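PDB 1VH5: hypothetical protein ydiI from Escherichia coli, which catalyses the hydrolysis of 1,4-dihydroxy-2-naphthoyl-CoA to 1,4-dihydroxy-2-naphthoate and CoA in menaquinone biosynthesis, and also acts on a wide range of other acyl-CoA thioesters. Local coordinates for residues 90-95 against 125-130; 27-32 against 97-102. All coordinates share one frame; numbering follows the deposited sequence.

Overall arrangement
The two contacts show how one curved antiparallel sheet is held in different ways at different places. Contact 1 is partly buried and joins the end of strand 81-91 to the start of its neighbour 127-138; backbone hydrogen bonds carry it, and four substrate-binding residues lie in it. Contact 2 sits on the surface, away from the annotated sites. Its strands 29-33 and 99-106 both pair with strand 38-43 rather than with each other, and long charged side chains reach across that strand. Arginine stacks on arginine in both, but an aspartate is clasped between the segments only in contact 2. The two meet where Ala95 CB packs 4.0 Å from Val100 CG1.

Contact 1 (90-95 against 125-130); sequences NHVRSA and GRLCCS
Asn90 and Ser130 form an antiparallel hydrogen-bonded pair: Asn90 N gives to Ser130 O at 2.9 Å, and Asn90 O accepts from Ser130 N in return. The side-chain ND2 of Asn90 hydrogen-bonds Glu86 of the second subunit. His91 stands opposite Cys129 in a non-hydrogen-bonded pair. Its ring meets the sulfur obliquely, with ND1 3.8 Å from Cys129 SG, while NE2 bonds to Glu65 of the second subunit, the inferred nucleophile or proton acceptor.

At Val92 the strand ends and the pairing changes. Val92 N and Arg93 N both reach Cys128 O, at 2.9 and 3.3 Å, from the same face of its carbonyl plane. Val92 CG2, set between the backbone N and the carbonyl carbon, also packs against Leu127 CG at 3.9 Å.

Arg93 swings CG anti to its backbone N (chi1 176°) and bends at chi3, which carries NE over the flank of Arg126. The two guanidiniums lie nearly flat on one another, planes 7° apart, offset so that Arg126 CD sits over the centre of the Arg93 group. Their like charges are probably eased by Asp122, which bridges to Arg126 NE. A water joins Arg93 NE to Leu127 O, 2.7 Å from the latter. Farther on, Ala95 CB packs on Cys128 SG at 4.3 Å.

A classic bulge in strand 127-138 sets Cys128 and Cys129 together across from Ile120 of strand 113-121. His91, Val92, Arg93 and Ser94 bind substrate in this hot-dog fold thioesterase.

Contact 2 (27-32 against 97-102); sequences DIRFEH and EGRVRG
Strands 29-32 and 99-102 approach to 9.0 Å between axes, their directions 61° apart, too far for backbone pairing, and side chains make the contact, reaching across strand 38-43. Arg99 does most of the bridging. Its chain bends at chi3 (68°), and the guanidinium reaches Asp27 end-on: NH1 gives to the backbone Asp27 O at 3.0 Å, almost straight down the carbonyl, while NH2 makes a salt bridge with Asp27 OD1 at 2.9 Å. This oxygen is met from above the carboxylate plane, the two flat groups steeply turned against each other.

The same aspartate holds Arg29. Arg29 NE bonds to Asp27 OD2 on the syn side, somewhat out of the carboxylate plane, and Arg29 NH1 reaches Asp27 OD1 at 2.9 Å. One carboxylate thus grips two arginines, whose guanidiniums stack with planes 10° apart and centres separated by 3.7 Å. Arg99 NH2 lies over the centre of the Arg29 group, and Arg29 NH2 over that of Arg99. Shared negative charge probably makes this close meeting of cations tolerable. Arg29 is modelled in two conformers, and the stack is that of one of them.

Asp27 follows helix 22-25 in a Schellman motif, so the network ties a helix end to the hot-dog sheet. Strand 38-43 runs between the two strands and hydrogen-bonds to both; its Glu39 is met by two residues, Glu31 and His32, in a classic bulge.

On that strand, Thr41 OG1 bonds to both Arg99 NE and Glu31 OE2, which are themselves 4.5 Å apart, beyond a salt bridge. Arg101 NH2, salt-bridged to Glu39, rests against Glu31 CB at 3.8 Å, its guanidinium meeting that carbon obliquely.

Contact 1 (90-95 against 125-130)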
ATOM      1  N   ASN A  90       4.566  -8.550   4.845  1.00 14.43           N
ATOM      2  CA  ASN A  90       4.598  -8.646   6.281  1.00 13.02           C
ATOM      3  C   ASN A  90       5.274  -7.448   6.921  1.00 12.84           C
ATOM      4  O   ASN A  90       6.385  -7.065   6.516  1.00 13.70           O
ATOM      5  CB  ASN A  90       5.336  -9.901   6.676  1.00 14.60           C
ATOM      6  CG  ASN A  90       5.043 -10.293   8.028  1.00 18.62           C
ATOM      7  OD1 ASN A  90       5.554  -9.681   8.967  1.00 20.96           O
ATOM      8  ND2 ASN A  90       4.132 -11.310   8.181  1.00 15.56           N
ATOM      9  N   HIS A  91       4.633  -6.872   7.940  1.00 12.62           N
ATOM     10  CA  HIS A  91       5.190  -5.700   8.631  1.00 13.74           C
ATOM     11  C   HIS A  91       5.893  -6.195   9.888  1.00 14.31           C
ATOM     12  O   HIS A  91       5.250  -6.648  10.837  1.00 16.50           O
ATOM     13  CB  HIS A  91       4.023  -4.773   9.037  1.00 14.80           C
ATOM     14  CG  HIS A  91       3.204  -4.281   7.881  1.00 14.32           C
ATOM     15  ND1 HIS A  91       3.758  -3.652   6.784  1.00 15.88           N
ATOM     16  CD2 HIS A  91       1.865  -4.301   7.675  1.00 15.59           C
ATOM     17  CE1 HIS A  91       2.798  -3.328   5.935  1.00 14.33           C
ATOM     18  NE2 HIS A  91       1.640  -3.696   6.463  1.00 15.32           N
ATOM     19  N   VAL A  92       7.222  -6.179   9.879  1.00 15.57           N
ATOM     20  CA  VAL A  92       7.980  -6.803  10.977  1.00 17.75           C
ATOM     21  C   VAL A  92       8.587  -5.864  11.982  1.00 17.12           C
ATOM     22  O   VAL A  92       8.876  -6.277  13.110  1.00 19.98           O
ATOM     23  CB  VAL A  92       9.017  -7.822  10.515  1.00 19.40           C
ATOM     24  CG1 VAL A  92       8.321  -9.031   9.887  1.00 19.72           C
ATOM     25  CG2 VAL A  92       9.990  -7.205   9.572  1.00 19.45           C
ATOM     26  N   ARG A  93       8.786  -4.609  11.593  1.00 17.47           N
ATOM     27  CA  ARG A  93       9.314  -3.617  12.516  1.00 17.85           C
ATOM     28  C   ARG A  93       8.812  -2.244  12.100  1.00 16.08           C
ATOM     29  O   ARG A  93       8.722  -1.940  10.904  1.00 17.88           O
ATOM     30  CB  ARG A  93      10.844  -3.658  12.489  1.00 18.24           C
ATOM     31  CG  ARG A  93      11.552  -2.570  13.352  1.00 21.11           C
ATOM     32  CD  ARG A  93      13.074  -2.573  13.221  1.00 22.52           C
ATOM     33  NE  ARG A  93      13.705  -3.727  13.858  1.00 24.40           N
ATOM     34  CZ  ARG A  93      14.050  -3.776  15.145  1.00 27.83           C
ATOM     35  NH1 ARG A  93      14.620  -4.869  15.629  1.00 31.06           N
ATOM     36  NH2 ARG A  93      13.810  -2.745  15.944  1.00 29.89           N
ATOM     37  N   SER A  94       8.473  -1.416  13.079  1.00 17.92           N
ATOM     38  CA  SER A  94       8.048  -0.049  12.797  1.00 17.87           C
ATOM     39  C   SER A  94       9.219   0.844  12.471  1.00 17.62           C
ATOM     40  O   SER A  94      10.380   0.505  12.741  1.00 19.30           O
ATOM     41  CB  SER A  94       7.269   0.497  13.988  1.00 18.67           C
ATOM     42  OG  SER A  94       8.135   0.633  15.108  1.00 20.35           O
ATOM     43  N   ALA A  95       8.930   1.967  11.827  1.00 17.22           N
ATOM     44  CA  ALA A  95       9.945   2.996  11.578  1.00 17.53           C
ATOM     45  C   ALA A  95       9.315   4.345  11.935  1.00 17.44           C
ATOM     46  O   ALA A  95       8.106   4.506  11.824  1.00 16.61           O
ATOM     47  CB  ALA A  95      10.394   2.975  10.139  1.00 16.72           C
ATOM     48  N   GLY A 125      19.549  -0.420   8.852  1.00 22.02           N
ATOM     49  CA  GLY A 125      19.664  -1.664   8.120  1.00 21.09           C
ATOM     50  C   GLY A 125      18.752  -2.759   8.652  1.00 19.65           C
ATOM     51  O   GLY A 125      18.898  -3.930   8.301  1.00 21.05           O
ATOM     52  N   ARG A 126      17.812  -2.396   9.525  1.00 17.94           N
ATOM     53  CA  ARG A 126      16.873  -3.385  10.068  1.00 16.87           C
ATOM     54  C   ARG A 126      15.663  -3.568   9.146  1.00 14.61           C
ATOM     55  O   ARG A 126      15.059  -2.609   8.668  1.00 14.93           O
ATOM     56  CB  ARG A 126      16.415  -2.958  11.452  1.00 16.99           C
ATOM     57  CG  ARG A 126      17.613  -2.569  12.333  1.00 18.94           C
ATOM     58  CD  ARG A 126      17.201  -2.181  13.714  1.00 20.76           C
ATOM     59  NE  ARG A 126      16.478  -0.915  13.715  1.00 23.47           N
ATOM     60  CZ  ARG A 126      16.278  -0.161  14.791  1.00 25.88           C
ATOM     61  NH1 ARG A 126      15.608   0.968  14.668  1.00 26.93           N
ATOM     62  NH2 ARG A 126      16.736  -0.539  15.988  1.00 28.24           N
ATOM     63  N   LEU A 127      15.313  -4.821   8.907  1.00 15.74           N
ATOM     64  CA  LEU A 127      14.153  -5.147   8.083  1.00 13.97           C
ATOM     65  C   LEU A 127      12.882  -4.664   8.744  1.00 14.56           C
ATOM     66  O   LEU A 127      12.624  -4.965   9.913  1.00 15.36           O
ATOM     67  CB  LEU A 127      14.078  -6.649   7.897  1.00 15.16           C
ATOM     68  CG  LEU A 127      12.964  -7.168   6.983  1.00 16.19           C
ATOM     69  CD1 LEU A 127      13.191  -6.749   5.534  1.00 14.71           C
ATOM     70  CD2 LEU A 127      12.848  -8.690   7.132  1.00 16.26           C
ATOM     71  N   CYS A 128      12.108  -3.892   8.005  1.00 13.53           N
ATOM     72  CA  CYS A 128      10.839  -3.414   8.531  1.00 13.83           C
ATOM     73  C   CYS A 128       9.640  -4.029   7.808  1.00 12.74           C
ATOM     74  O   CYS A 128       8.568  -4.146   8.377  1.00 12.83           O
ATOM     75  CB  CYS A 128      10.738  -1.892   8.379  1.00 14.37           C
ATOM     76  SG  CYS A 128      11.915  -1.022   9.456  1.00 17.92           S
ATOM     77  N   CYS A 129       9.782  -4.342   6.521  1.00 12.73           N
ATOM     78  CA  CYS A 129       8.658  -4.906   5.777  1.00 12.90           C
ATOM     79  C   CYS A 129       9.242  -5.848   4.706  1.00 13.04           C
ATOM     80  O   CYS A 129      10.221  -5.504   4.051  1.00 14.94           O
ATOM     81  CB  CYS A 129       7.847  -3.773   5.127  1.00 12.98           C
ATOM     82  SG  CYS A 129       6.429  -4.303   4.110  1.00 14.81           S
ATOM     83  N   SER A 130       8.626  -7.022   4.515  1.00 12.88           N
ATOM     84  CA  SER A 130       9.052  -7.913   3.447  1.00 12.83           C
ATOM     85  C   SER A 130       7.838  -8.171   2.561  1.00 11.95           C
ATOM     86  O   SER A 130       6.788  -8.591   3.047  1.00 12.83           O
ATOM     87  CB  SER A 130       9.542  -9.227   4.047  1.00 16.01           C
ATOM     88  OG  SER A 130       9.848 -10.150   3.003  1.00 16.52           O
TER
HETATM   89  O   HOH W   1      13.865  -6.114  12.034  1.00 21.01           O
HETATM   90  O   HOH W   2      12.930   1.456  12.655  1.00 23.96           O

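Contact 2 (27-32 against 97-102)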
ATOM      1  N   ASP A  27       7.766  11.619  -2.299  1.00 17.03           N
ATOM      2  CA  ASP A  27       9.235  11.747  -2.356  1.00 18.00           C
ATOM      3  C   ASP A  27       9.938  10.405  -2.362  1.00 16.16           C
ATOM      4  O   ASP A  27      10.973  10.243  -1.735  1.00 17.53           O
ATOM      5  CB  ASP A  27       9.756  12.615  -1.186  1.00 18.27           C
ATOM      6  CG  ASP A  27      11.213  13.044  -1.343  1.00 20.46           C
ATOM      7  OD1 ASP A  27      11.911  13.093  -0.297  1.00 22.12           O
ATOM      8  OD2 ASP A  27      11.711  13.339  -2.454  1.00 23.05           O
ATOM      9  N   ILE A  28       9.349   9.448  -3.065  1.00 15.94           N
ATOM     10  CA  ILE A  28      10.076   8.220  -3.338  1.00 16.29           C
ATOM     11  C   ILE A  28      11.182   8.533  -4.364  1.00 16.29           C
ATOM     12  O   ILE A  28      10.896   9.143  -5.413  1.00 18.02           O
ATOM     13  CB  ILE A  28       9.079   7.140  -3.815  1.00 15.80           C
ATOM     14  CG1 ILE A  28       8.201   6.719  -2.625  1.00 16.71           C
ATOM     15  CG2 ILE A  28       9.816   5.916  -4.351  1.00 16.02           C
ATOM     16  CD1 ILE A  28       6.922   5.906  -3.016  1.00 16.73           C
ATOM     17  N   ARG A  29      12.414   8.110  -4.059  1.00 16.04           N
ATOM     18  CA  ARG A  29      13.572   8.428  -4.890  1.00 17.16           C
ATOM     19  C   ARG A  29      14.284   7.120  -5.219  1.00 15.91           C
ATOM     20  O   ARG A  29      14.768   6.422  -4.323  1.00 16.35           O
ATOM     21  CB  ARG A  29      14.567   9.318  -4.121  0.50 17.96           C
ATOM     22  CG  ARG A  29      14.025  10.545  -3.423  0.50 20.41           C
ATOM     23  CD  ARG A  29      15.108  11.556  -3.050  0.50 21.68           C
ATOM     24  NE  ARG A  29      14.600  12.639  -2.209  0.50 21.60           N
ATOM     25  CZ  ARG A  29      15.177  13.097  -1.099  0.50 22.19           C
ATOM     26  NH1 ARG A  29      14.610  14.094  -0.424  0.50 22.17           N
ATOM     27  NH2 ARG A  29      16.302  12.555  -0.652  0.50 23.38           N
ATOM     28  N   PHE A  30      14.411   6.821  -6.509  1.00 16.13           N
ATOM     29  CA  PHE A  30      15.299   5.719  -6.921  1.00 16.19           C
ATOM     30  C   PHE A  30      16.770   6.098  -6.690  1.00 17.14           C
ATOM     31  O   PHE A  30      17.186   7.203  -7.032  1.00 18.48           O
ATOM     32  CB  PHE A  30      15.025   5.330  -8.391  1.00 17.69           C
ATOM     33  CG  PHE A  30      13.701   4.661  -8.553  1.00 16.29           C
ATOM     34  CD1 PHE A  30      12.521   5.396  -8.717  1.00 18.41           C
ATOM     35  CD2 PHE A  30      13.610   3.295  -8.460  1.00 17.10           C
ATOM     36  CE1 PHE A  30      11.274   4.759  -8.803  1.00 18.65           C
ATOM     37  CE2 PHE A  30      12.376   2.652  -8.508  1.00 18.36           C
ATOM     38  CZ  PHE A  30      11.225   3.367  -8.721  1.00 18.62           C
ATOM     39  N   GLU A  31      17.515   5.193  -6.083  1.00 17.48           N
ATOM     40  CA  GLU A  31      18.884   5.453  -5.631  1.00 18.71           C
ATOM     41  C   GLU A  31      19.921   4.582  -6.301  1.00 18.88           C
ATOM     42  O   GLU A  31      21.113   4.933  -6.311  1.00 19.16           O
ATOM     43  CB  GLU A  31      19.000   5.153  -4.147  1.00 20.74           C
ATOM     44  CG  GLU A  31      18.007   5.857  -3.256  1.00 23.21           C
ATOM     45  CD  GLU A  31      18.599   7.046  -2.543  1.00 25.49           C
ATOM     46  OE1 GLU A  31      19.809   7.291  -2.700  1.00 30.06           O
ATOM     47  OE2 GLU A  31      17.860   7.716  -1.814  1.00 24.42           O
ATOM     48  N   HIS A  32      19.550   3.385  -6.757  1.00 17.69           N
ATOM     49  CA  HIS A  32      20.547   2.462  -7.266  1.00 18.52           C
ATOM     50  C   HIS A  32      19.924   1.487  -8.242  1.00 18.27           C
ATOM     51  O   HIS A  32      18.878   0.890  -7.938  1.00 17.67           O
ATOM     52  CB  HIS A  32      21.210   1.723  -6.095  1.00 19.32           C
ATOM     53  CG  HIS A  32      22.143   0.634  -6.512  1.00 20.17           C
ATOM     54  ND1 HIS A  32      23.394   0.897  -7.023  1.00 21.31           N
ATOM     55  CD2 HIS A  32      22.030  -0.716  -6.469  1.00 19.93           C
ATOM     56  CE1 HIS A  32      24.000  -0.246  -7.300  1.00 20.70           C
ATOM     57  NE2 HIS A  32      23.196  -1.237  -6.965  1.00 22.47           N
ATOM     58  N   GLU A  97      11.356   7.630  11.665  1.00 20.13           N
ATOM     59  CA  GLU A  97      12.124   8.789  11.199  1.00 20.58           C
ATOM     60  C   GLU A  97      13.094   8.403  10.104  1.00 20.23           C
ATOM     61  O   GLU A  97      13.226   7.222   9.750  1.00 19.73           O
ATOM     62  CB  GLU A  97      12.847   9.456  12.359  1.00 23.01           C
ATOM     63  CG  GLU A  97      13.973   8.602  12.895  1.00 24.39           C
ATOM     64  CD  GLU A  97      14.388   8.936  14.313  1.00 30.11           C
ATOM     65  OE1 GLU A  97      14.508  10.139  14.648  1.00 31.84           O
ATOM     66  OE2 GLU A  97      14.611   7.986  15.094  1.00 33.20           O
ATOM     67  N   GLY A  98      13.738   9.410   9.528  1.00 19.11           N
ATOM     68  CA  GLY A  98      14.645   9.209   8.423  1.00 18.65           C
ATOM     69  C   GLY A  98      13.957   8.721   7.169  1.00 17.88           C
ATOM     70  O   GLY A  98      12.823   9.088   6.895  1.00 17.66           O
ATOM     71  N   ARG A  99      14.683   7.929   6.389  1.00 16.81           N
ATOM     72  CA  ARG A  99      14.165   7.374   5.146  1.00 17.00           C
ATOM     73  C   ARG A  99      14.288   5.889   5.246  1.00 16.27           C
ATOM     74  O   ARG A  99      15.249   5.394   5.819  1.00 17.86           O
ATOM     75  CB  ARG A  99      14.938   7.871   3.925  1.00 17.38           C
ATOM     76  CG  ARG A  99      14.872   9.394   3.729  1.00 17.74           C
ATOM     77  CD  ARG A  99      15.646   9.873   2.515  1.00 18.46           C
ATOM     78  NE  ARG A  99      15.049   9.442   1.246  1.00 18.39           N
ATOM     79  CZ  ARG A  99      14.061  10.068   0.642  1.00 17.33           C
ATOM     80  NH1 ARG A  99      13.596   9.619  -0.507  1.00 18.88           N
ATOM     81  NH2 ARG A  99      13.530  11.173   1.175  1.00 18.87           N
ATOM     82  N   VAL A 100      13.321   5.183   4.681  1.00 14.95           N
ATOM     83  CA  VAL A 100      13.463   3.730   4.540  1.00 14.45           C
ATOM     84  C   VAL A 100      13.871   3.398   3.128  1.00 14.16           C
ATOM     85  O   VAL A 100      13.685   4.202   2.229  1.00 15.56           O
ATOM     86  CB  VAL A 100      12.138   2.964   4.910  1.00 13.92           C
ATOM     87  CG1 VAL A 100      11.873   3.104   6.399  1.00 15.00           C
ATOM     88  CG2 VAL A 100      10.954   3.398   4.046  1.00 15.30           C
ATOM     89  N   ARG A 101      14.489   2.229   2.974  1.00 14.54           N
ATOM     90  CA  ARG A 101      15.016   1.817   1.672  1.00 14.21           C
ATOM     91  C   ARG A 101      14.416   0.488   1.227  1.00 13.68           C
ATOM     92  O   ARG A 101      14.524  -0.501   1.954  1.00 14.75           O
ATOM     93  CB  ARG A 101      16.531   1.703   1.733  1.00 15.31           C
ATOM     94  CG  ARG A 101      17.195   1.307   0.381  1.00 15.21           C
ATOM     95  CD  ARG A 101      18.716   1.091   0.513  1.00 18.23           C
ATOM     96  NE  ARG A 101      19.351   2.341   0.883  1.00 20.25           N
ATOM     97  CZ  ARG A 101      19.885   3.183   0.020  1.00 22.83           C
ATOM     98  NH1 ARG A 101      20.379   4.338   0.458  1.00 24.46           N
ATOM     99  NH2 ARG A 101      19.908   2.889  -1.274  1.00 22.61           N
ATOM    100  N   GLY A 102      13.809   0.474   0.050  1.00 13.92           N
ATOM    101  CA  GLY A 102      13.373  -0.784  -0.540  1.00 13.19           C
ATOM    102  C   GLY A 102      14.413  -1.334  -1.494  1.00 14.09           C
ATOM    103  O   GLY A 102      14.969  -0.589  -2.322  1.00 15.42           O
TER